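Local coordinates for protein CooT (Carboxydothermus hydrogenoformans, PDB 6FAN) that probably acts as a nickel chaperone in the maturation of carbon monoxide dehydrogenase, at residues Glu15-Glu19 / Arg40-Lys44; Glu3-Val9 / His55-Arg61. All coordinates share one frame. Residues are numbered along the deposited sequence.

Contact 1: residues Glu15-Glu19 / Arg40-Lys44; sequences ELFLE and RKVIK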
ATOM      1  N   GLU E  15       9.457  13.186  -5.016  1.00 42.56           N
ATOM      2  CA  GLU E  15       9.491  13.101  -6.456  1.00 45.12           C
ATOM      3  C   GLU E  15       8.469  12.094  -6.915  1.00 41.31           C
ATOM      4  O   GLU E  15       8.480  10.961  -6.450  1.00 44.04           O
ATOM      5  CB  GLU E  15      10.845  12.600  -6.951  1.00 47.28           C
ATOM      6  CG  GLU E  15      11.971  12.480  -5.948  1.00 57.69           C
ATOM      7  CD  GLU E  15      13.302  12.340  -6.742  1.00 73.66           C
ATOM      8  OE1 GLU E  15      13.335  11.438  -7.645  1.00 62.88           O
ATOM      9  OE2 GLU E  15      14.280  13.145  -6.525  1.00 69.94           O
ATOM     10  N   LEU E  16       7.639  12.492  -7.875  1.00 41.69           N
ATOM     11  CA  LEU E  16       6.731  11.594  -8.532  1.00 41.62           C
ATOM     12  C   LEU E  16       7.490  10.421  -9.153  1.00 46.46           C
ATOM     13  O   LEU E  16       8.450  10.624  -9.873  1.00 44.07           O
ATOM     14  CB  LEU E  16       5.914  12.328  -9.582  1.00 40.48           C
ATOM     15  CG  LEU E  16       4.919  11.479 -10.350  1.00 46.68           C
ATOM     16  CD1 LEU E  16       3.768  11.071  -9.414  1.00 37.64           C
ATOM     17  CD2 LEU E  16       4.468  12.285 -11.596  1.00 41.15           C
ATOM     18  N   PHE E  17       7.069   9.203  -8.832  1.00 39.48           N
ATOM     19  CA  PHE E  17       7.710   8.011  -9.380  1.00 36.39           C
ATOM     20  C   PHE E  17       6.854   7.342 -10.436  1.00 37.39           C
ATOM     21  O   PHE E  17       7.374   6.912 -11.477  1.00 40.58           O
ATOM     22  CB  PHE E  17       8.103   7.026  -8.275  1.00 38.32           C
ATOM     23  CG  PHE E  17       8.771   5.775  -8.784  1.00 43.00           C
ATOM     24  CD1 PHE E  17      10.073   5.817  -9.306  1.00 44.57           C
ATOM     25  CD2 PHE E  17       8.120   4.561  -8.728  1.00 41.77           C
ATOM     26  CE1 PHE E  17      10.692   4.664  -9.785  1.00 44.59           C
ATOM     27  CE2 PHE E  17       8.734   3.372  -9.164  1.00 42.20           C
ATOM     28  CZ  PHE E  17      10.022   3.432  -9.691  1.00 51.03           C
ATOM     29  N   LEU E  18       5.543   7.279 -10.199  1.00 36.39           N
ATOM     30  CA  LEU E  18       4.611   6.641 -11.131  1.00 32.10           C
ATOM     31  C   LEU E  18       3.169   7.091 -10.822  1.00 33.53           C
ATOM     32  O   LEU E  18       2.738   7.061  -9.670  1.00 34.80           O
ATOM     33  CB  LEU E  18       4.743   5.097 -11.081  1.00 34.67           C
ATOM     34  CG  LEU E  18       4.023   4.328 -12.202  1.00 36.77           C
ATOM     35  CD1 LEU E  18       4.574   4.719 -13.587  1.00 39.65           C
ATOM     36  CD2 LEU E  18       3.984   2.810 -12.055  1.00 36.59           C
ATOM     37  N   GLU E  19       2.453   7.499 -11.845  1.00 32.01           N
ATOM     38  CA  GLU E  19       1.108   7.970 -11.675  1.00 36.00           C
ATOM     39  C   GLU E  19       0.140   6.865 -11.965  1.00 39.10           C
ATOM     40  O   GLU E  19       0.413   5.951 -12.691  1.00 36.99           O
ATOM     41  CB  GLU E  19       0.795   9.196 -12.570  1.00 36.47           C
ATOM     42  CG  GLU E  19       1.583  10.480 -12.291  1.00 38.77           C
ATOM     43  CD  GLU E  19       0.926  11.803 -12.739  1.00 46.82           C
ATOM     44  OE1 GLU E  19       0.988  12.159 -13.900  1.00 53.65           O
ATOM     45  OE2 GLU E  19       0.375  12.535 -11.927  1.00 40.58           O
ATOM     46  N   ARG E  40       5.067  -0.749 -16.161  1.00 39.42           N
ATOM     47  CA  ARG E  40       5.629  -1.327 -14.928  1.00 37.09           C
ATOM     48  C   ARG E  40       6.955  -0.698 -14.564  1.00 41.92           C
ATOM     49  O   ARG E  40       7.738  -0.371 -15.437  1.00 42.46           O
ATOM     50  CB  ARG E  40       5.793  -2.836 -15.068  1.00 37.95           C
ATOM     51  CG  ARG E  40       4.487  -3.544 -15.296  1.00 37.25           C
ATOM     52  CD  ARG E  40       4.693  -4.930 -15.867  1.00 37.71           C
ATOM     53  NE  ARG E  40       3.389  -5.574 -15.988  1.00 37.13           N
ATOM     54  CZ  ARG E  40       3.194  -6.832 -16.369  1.00 36.52           C
ATOM     55  NH1 ARG E  40       4.221  -7.620 -16.706  1.00 44.22           N
ATOM     56  NH2 ARG E  40       1.976  -7.316 -16.389  1.00 36.86           N
ATOM     57  N   LYS E  41       7.194  -0.525 -13.266  1.00 36.42           N
ATOM     58  CA  LYS E  41       8.483  -0.055 -12.744  1.00 35.05           C
ATOM     59  C   LYS E  41       8.785  -0.756 -11.440  1.00 38.70           C
ATOM     60  O   LYS E  41       7.866  -1.043 -10.662  1.00 36.17           O
ATOM     61  CB  LYS E  41       8.443   1.447 -12.443  1.00 38.81           C
ATOM     62  CG  LYS E  41       8.404   2.384 -13.652  1.00 37.82           C
ATOM     63  CD  LYS E  41       8.801   3.774 -13.096  1.00 42.63           C
ATOM     64  CE  LYS E  41       8.630   4.878 -14.135  1.00 43.14           C
ATOM     65  NZ  LYS E  41       9.066   6.130 -13.472  1.00 51.66           N
ATOM     66  N   VAL E  42      10.059  -1.064 -11.203  1.00 32.31           N
ATOM     67  CA  VAL E  42      10.515  -1.740 -10.001  1.00 31.71           C
ATOM     68  C   VAL E  42      11.404  -0.776  -9.219  1.00 36.80           C
ATOM     69  O   VAL E  42      12.240  -0.079  -9.809  1.00 35.74           O
ATOM     70  CB  VAL E  42      11.331  -3.016 -10.319  1.00 31.96           C
ATOM     71  CG1 VAL E  42      11.689  -3.744  -9.034  1.00 31.14           C
ATOM     72  CG2 VAL E  42      10.555  -3.959 -11.232  1.00 31.47           C
ATOM     73  N   ILE E  43      11.259  -0.740  -7.892  1.00 35.73           N
ATOM     74  CA  ILE E  43      12.119   0.099  -7.070  1.00 38.13           C
ATOM     75  C   ILE E  43      12.435  -0.560  -5.751  1.00 41.34           C
ATOM     76  O   ILE E  43      11.528  -1.071  -5.087  1.00 34.57           O
ATOM     77  CB  ILE E  43      11.509   1.548  -6.863  1.00 37.25           C
ATOM     78  CG1 ILE E  43      12.500   2.442  -6.097  1.00 39.32           C
ATOM     79  CG2 ILE E  43      10.133   1.496  -6.164  1.00 34.02           C
ATOM     80  CD1 ILE E  43      12.102   3.915  -6.195  1.00 37.23           C
ATOM     81  N   LYS E  44      13.719  -0.578  -5.377  1.00 39.97           N
ATOM     82  CA  LYS E  44      14.143  -1.072  -4.062  1.00 36.54           C
ATOM     83  C   LYS E  44      13.806  -0.006  -3.047  1.00 39.77           C
ATOM     84  O   LYS E  44      14.512   0.982  -2.911  1.00 38.23           O
ATOM     85  CB  LYS E  44      15.628  -1.485  -4.018  1.00 40.68           C
ATOM     86  CG  LYS E  44      15.952  -2.718  -4.805  1.00 44.35           C
ATOM     87  CD  LYS E  44      17.394  -3.155  -4.645  1.00 55.90           C
ATOM     88  CE  LYS E  44      17.793  -4.015  -5.844  1.00 56.68           C
ATOM     89  NZ  LYS E  44      18.598  -5.182  -5.442  1.00 55.43           N
TER
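K41 uses one side chain twice on the same residue: its NZ donates a hydrogen bond to the backbone O of F17 at 2.7 Å and also lies over the F17 ring, 4.5 Å from NZ to the ring centroid, in a cation-pi contact. The lysine is nearly fully extended beyond CB, so its methylenes run along the aromatic face, with CD 4.0 Å from the centroid in a CH-pi contact. I43 covers the opposite face through CD1, 4.1 Å from the centroid, clamping the ring between a charge-tipped aliphatic chain and a branched hydrocarbon. Both jaws come from one strand: K41 and I43 point inward, while V42 between them points away. A long amphipathic lysine suits this partly exposed edge; isoleucine suits the buried side, where it also packs on I8 and L59. L18 adds a looser contact, CD1 to K41 CE at 4.1 Å. F17 and L18 can both point toward 40-43 because both face A6 in a classic beta bulge. No backbone pairing joins these strands, whose axes come no closer than 8.7 Å; they meet through side chains, one reaching a backbone carbonyl, at the partly open margin of a strongly curled, barrel-like beta-sheet's interior.

Contact 2: residues Glu3-Val9 / His55-Arg61; sequences EASAFIV and HRILLER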
ATOM      1  N   GLU E   3      -6.749   4.632  -8.695  1.00 67.68           N
ATOM      2  CA  GLU E   3      -5.327   4.673  -8.825  1.00 66.64           C
ATOM      3  C   GLU E   3      -4.737   5.872  -8.097  1.00 65.97           C
ATOM      4  O   GLU E   3      -5.277   6.979  -8.043  1.00 57.51           O
ATOM      5  CB  GLU E   3      -4.947   4.708 -10.313  1.00 76.33           C
ATOM      6  CG  GLU E   3      -5.852   4.077 -11.407  1.00 85.67           C
ATOM      7  CD  GLU E   3      -7.075   4.918 -11.699  1.00 83.70           C
ATOM      8  OE1 GLU E   3      -8.205   4.389 -11.729  1.00 92.67           O
ATOM      9  OE2 GLU E   3      -6.893   6.110 -12.023  1.00 87.48           O
ATOM     10  N   ALA E   4      -3.577   5.664  -7.486  1.00 56.92           N
ATOM     11  CA  ALA E   4      -2.929   6.661  -6.592  1.00 39.86           C
ATOM     12  C   ALA E   4      -1.530   6.851  -7.236  1.00 41.55           C
ATOM     13  O   ALA E   4      -1.040   5.937  -7.952  1.00 44.59           O
ATOM     14  CB  ALA E   4      -2.759   5.993  -5.272  1.00 37.29           C
ATOM     15  N   SER E   5      -0.948   8.031  -7.019  1.00 34.49           N
ATOM     16  CA  SER E   5       0.398   8.270  -7.449  1.00 34.72           C
ATOM     17  C   SER E   5       1.420   7.825  -6.413  1.00 32.15           C
ATOM     18  O   SER E   5       1.255   8.068  -5.190  1.00 32.43           O
ATOM     19  CB  SER E   5       0.555   9.767  -7.738  1.00 31.28           C
ATOM     20  OG  SER E   5      -0.210  10.082  -8.882  1.00 37.62           O
ATOM     21  N   ALA E   6       2.521   7.188  -6.895  1.00 29.23           N
ATOM     22  CA  ALA E   6       3.637   6.848  -5.995  1.00 28.61           C
ATOM     23  C   ALA E   6       4.723   7.933  -6.016  1.00 28.98           C
ATOM     24  O   ALA E   6       5.123   8.385  -7.090  1.00 31.97           O
ATOM     25  CB  ALA E   6       4.213   5.510  -6.413  1.00 28.26           C
ATOM     26  N   PHE E   7       5.209   8.299  -4.852  1.00 33.13           N
ATOM     27  CA  PHE E   7       6.260   9.316  -4.692  1.00 34.34           C
ATOM     28  C   PHE E   7       7.446   8.735  -3.937  1.00 38.51           C
ATOM     29  O   PHE E   7       7.247   7.896  -3.044  1.00 40.56           O
ATOM     30  CB  PHE E   7       5.737  10.514  -3.903  1.00 33.25           C
ATOM     31  CG  PHE E   7       4.622  11.251  -4.579  1.00 36.54           C
ATOM     32  CD1 PHE E   7       4.900  12.384  -5.401  1.00 40.44           C
ATOM     33  CD2 PHE E   7       3.262  10.832  -4.455  1.00 35.41           C
ATOM     34  CE1 PHE E   7       3.852  13.084  -6.040  1.00 31.68           C
ATOM     35  CE2 PHE E   7       2.242  11.550  -5.118  1.00 34.62           C
ATOM     36  CZ  PHE E   7       2.547  12.669  -5.889  1.00 32.95           C
ATOM     37  N   ILE E   8       8.649   9.182  -4.284  1.00 35.38           N
ATOM     38  CA  ILE E   8       9.849   8.863  -3.479  1.00 35.81           C
ATOM     39  C   ILE E   8      10.070  10.028  -2.530  1.00 43.78           C
ATOM     40  O   ILE E   8      10.120  11.188  -2.970  1.00 49.04           O
ATOM     41  CB  ILE E   8      11.124   8.639  -4.326  1.00 37.25           C
ATOM     42  CG1 ILE E   8      10.936   7.612  -5.416  1.00 37.33           C
ATOM     43  CG2 ILE E   8      12.292   8.342  -3.419  1.00 36.94           C
ATOM     44  CD1 ILE E   8      10.419   6.237  -4.980  1.00 44.30           C
ATOM     45  N   VAL E   9      10.182   9.731  -1.243  1.00 45.14           N
ATOM     46  CA  VAL E   9      10.346  10.763  -0.232  1.00 57.61           C
ATOM     47  C   VAL E   9      11.785  10.722   0.337  1.00 59.10           C
ATOM     48  O   VAL E   9      12.201   9.710   0.941  1.00 69.45           O
ATOM     49  CB  VAL E   9       9.251  10.701   0.884  1.00 51.42           C
ATOM     50  CG1 VAL E   9       9.650  11.529   2.114  1.00 55.81           C
ATOM     51  CG2 VAL E   9       7.867  11.077   0.373  1.00 50.90           C
ATOM     52  N   HIS E  55      -4.810  10.010  -2.571  1.00 35.39           N
ATOM     53  CA  HIS E  55      -4.202   9.375  -3.789  1.00 45.64           C
ATOM     54  C   HIS E  55      -2.700   9.284  -3.738  1.00 37.75           C
ATOM     55  O   HIS E  55      -2.065   9.530  -4.740  1.00 35.48           O
ATOM     56  CB  HIS E  55      -4.680  10.088  -5.093  1.00 45.46           C
ATOM     57  CG  HIS E  55      -6.170  10.201  -5.212  1.00 59.34           C
ATOM     58  ND1 HIS E  55      -7.002   9.105  -5.294  1.00 66.61           N
ATOM     59  CD2 HIS E  55      -6.978  11.284  -5.145  1.00 56.43           C
ATOM     60  CE1 HIS E  55      -8.259   9.513  -5.362  1.00 62.58           C
ATOM     61  NE2 HIS E  55      -8.270  10.833  -5.271  1.00 69.41           N
ATOM     62  N   ARG E  56      -2.132   8.955  -2.576  1.00 33.53           N
ATOM     63  CA  ARG E  56      -0.655   8.981  -2.391  1.00 33.47           C
ATOM     64  C   ARG E  56      -0.087   7.656  -1.850  1.00 35.12           C
ATOM     65  O   ARG E  56      -0.591   7.110  -0.868  1.00 28.25           O
ATOM     66  CB  ARG E  56      -0.221  10.135  -1.503  1.00 33.43           C
ATOM     67  CG  ARG E  56      -0.479  11.489  -2.114  1.00 40.57           C
ATOM     68  CD  ARG E  56      -0.586  12.658  -1.079  1.00 42.14           C
ATOM     69  NE  ARG E  56       0.542  12.864  -0.193  1.00 40.73           N
ATOM     70  CZ  ARG E  56       1.713  13.397  -0.555  1.00 44.33           C
ATOM     71  NH1 ARG E  56       1.963  13.782  -1.820  1.00 45.85           N
ATOM     72  NH2 ARG E  56       2.669  13.527   0.362  1.00 41.85           N
ATOM     73  N   ILE E  57       0.967   7.179  -2.525  1.00 31.71           N
ATOM     74  CA  ILE E  57       1.753   6.058  -2.024  1.00 27.78           C
ATOM     75  C   ILE E  57       3.151   6.669  -1.786  1.00 28.57           C
ATOM     76  O   ILE E  57       3.783   7.100  -2.731  1.00 29.86           O
ATOM     77  CB  ILE E  57       1.863   4.908  -3.054  1.00 26.85           C
ATOM     78  CG1 ILE E  57       0.471   4.315  -3.372  1.00 27.43           C
ATOM     79  CG2 ILE E  57       2.810   3.825  -2.508  1.00 24.81           C
ATOM     80  CD1 ILE E  57       0.426   3.523  -4.724  1.00 29.34           C
ATOM     81  N   LEU E  58       3.623   6.693  -0.540  1.00 30.79           N
ATOM     82  CA  LEU E  58       4.919   7.281  -0.236  1.00 32.24           C
ATOM     83  C   LEU E  58       5.924   6.205   0.055  1.00 31.11           C
ATOM     84  O   LEU E  58       5.716   5.383   0.936  1.00 29.94           O
ATOM     85  CB  LEU E  58       4.845   8.258   0.946  1.00 28.65           C
ATOM     86  CG  LEU E  58       3.738   9.324   0.873  1.00 35.94           C
ATOM     87  CD1 LEU E  58       4.062  10.311   2.024  1.00 38.35           C
ATOM     88  CD2 LEU E  58       3.727  10.075  -0.459  1.00 33.79           C
ATOM     89  N   LEU E  59       6.994   6.243  -0.728  1.00 27.84           N
ATOM     90  CA  LEU E  59       8.054   5.247  -0.717  1.00 35.00           C
ATOM     91  C   LEU E  59       9.357   5.886  -0.231  1.00 39.48           C
ATOM     92  O   LEU E  59       9.582   7.081  -0.450  1.00 42.09           O
ATOM     93  CB  LEU E  59       8.248   4.692  -2.144  1.00 31.57           C
ATOM     94  CG  LEU E  59       7.037   4.081  -2.849  1.00 33.07           C
ATOM     95  CD1 LEU E  59       7.342   3.629  -4.263  1.00 29.69           C
ATOM     96  CD2 LEU E  59       6.417   2.983  -2.008  1.00 28.46           C
ATOM     97  N   GLU E  60      10.188   5.098   0.464  1.00 41.45           N
ATOM     98  CA  GLU E  60      11.540   5.543   0.844  1.00 45.44           C
ATOM     99  C   GLU E  60      12.546   4.535   0.323  1.00 43.47           C
ATOM    100  O   GLU E  60      12.381   3.336   0.556  1.00 40.68           O
ATOM    101  CB  GLU E  60      11.631   5.639   2.373  1.00 46.25           C
ATOM    102  CG  GLU E  60      12.632   6.635   2.962  1.00 64.88           C
ATOM    103  CD  GLU E  60      12.121   7.273   4.275  1.00 74.39           C
ATOM    104  OE1 GLU E  60      10.991   7.773   4.172  1.00 67.45           O
ATOM    105  OE2 GLU E  60      12.828   7.292   5.337  1.00 70.66           O
ATOM    106  N   ARG E  61      13.563   4.998  -0.421  1.00 46.14           N
ATOM    107  CA  ARG E  61      14.621   4.115  -0.940  1.00 47.72           C
ATOM    108  C   ARG E  61      15.368   3.337   0.141  1.00 46.22           C
ATOM    109  O   ARG E  61      15.480   3.827   1.261  1.00 53.85           O
ATOM    110  CB  ARG E  61      15.612   4.855  -1.828  1.00 49.21           C
ATOM    111  CG  ARG E  61      15.007   5.433  -3.105  1.00 51.08           C
ATOM    112  CD  ARG E  61      16.151   5.978  -3.949  1.00 56.43           C
ATOM    113  NE  ARG E  61      15.681   6.585  -5.181  1.00 52.92           N
ATOM    114  CZ  ARG E  61      15.484   5.919  -6.310  1.00 58.32           C
ATOM    115  NH1 ARG E  61      15.684   4.604  -6.354  1.00 61.93           N
ATOM    116  NH2 ARG E  61      15.033   6.554  -7.389  1.00 54.10           N
TER
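Side chains sort themselves by face along this parallel pair. A6, I8, I57 and L59 share one face, and all four are buried. Small A6, its CB 4.1 Å from I57 CB and 4.2 Å from L59 CD1, leaves room that the branched aliphatic I8, I57 and L59 fill. I8, with both chi angles m, brings CD1 to 3.9 Å from L59 CB. Backbone hydrogen bonds form the staggered ladder of parallel beta strands, S5 and F7 each donating and accepting: S5 N to H55 O (2.9 Å), I57 N to S5 O (2.8 Å), F7 N to I57 O (2.8 Å), L59 N to F7 O (2.9 Å) and V9 N to L59 O (2.8 Å). S5, F7, R56 and L58 occupy the other face. R56, bent at chi3 (p), is long enough to lay its guanidinium over the F7 ring, a long and weak cation-pi contact, and to form salt bridges with E14 and E51. Buried L58, chi1 m and chi2 t, sets CD2 4.0 Å from F7 CB.

In the fold
Contact 1 is nested in sequence within the span closed by contact 2, which pairs strands near the two ends of the chain. Their centres lie about 8 Å apart in one mixed sheet ordered 40-43, 30-35, 13-27, 4-10, 56-61, 45-51. Contact 2 joins neighbours in that order, whereas contact 1 reaches past the intervening strand 30-35. They meet along strand 4-10, where F17 N and A6 O (2.7 Å) and L18 O and A6 N (2.8 Å) probably hydrogen-bond, and in the interior, where I43 CD1 comes within 3.1 Å of I8 CD1. With no helix in the chain, strand pairing and side-chain packing make up its core; the start of contact 2 also packs on the second subunit.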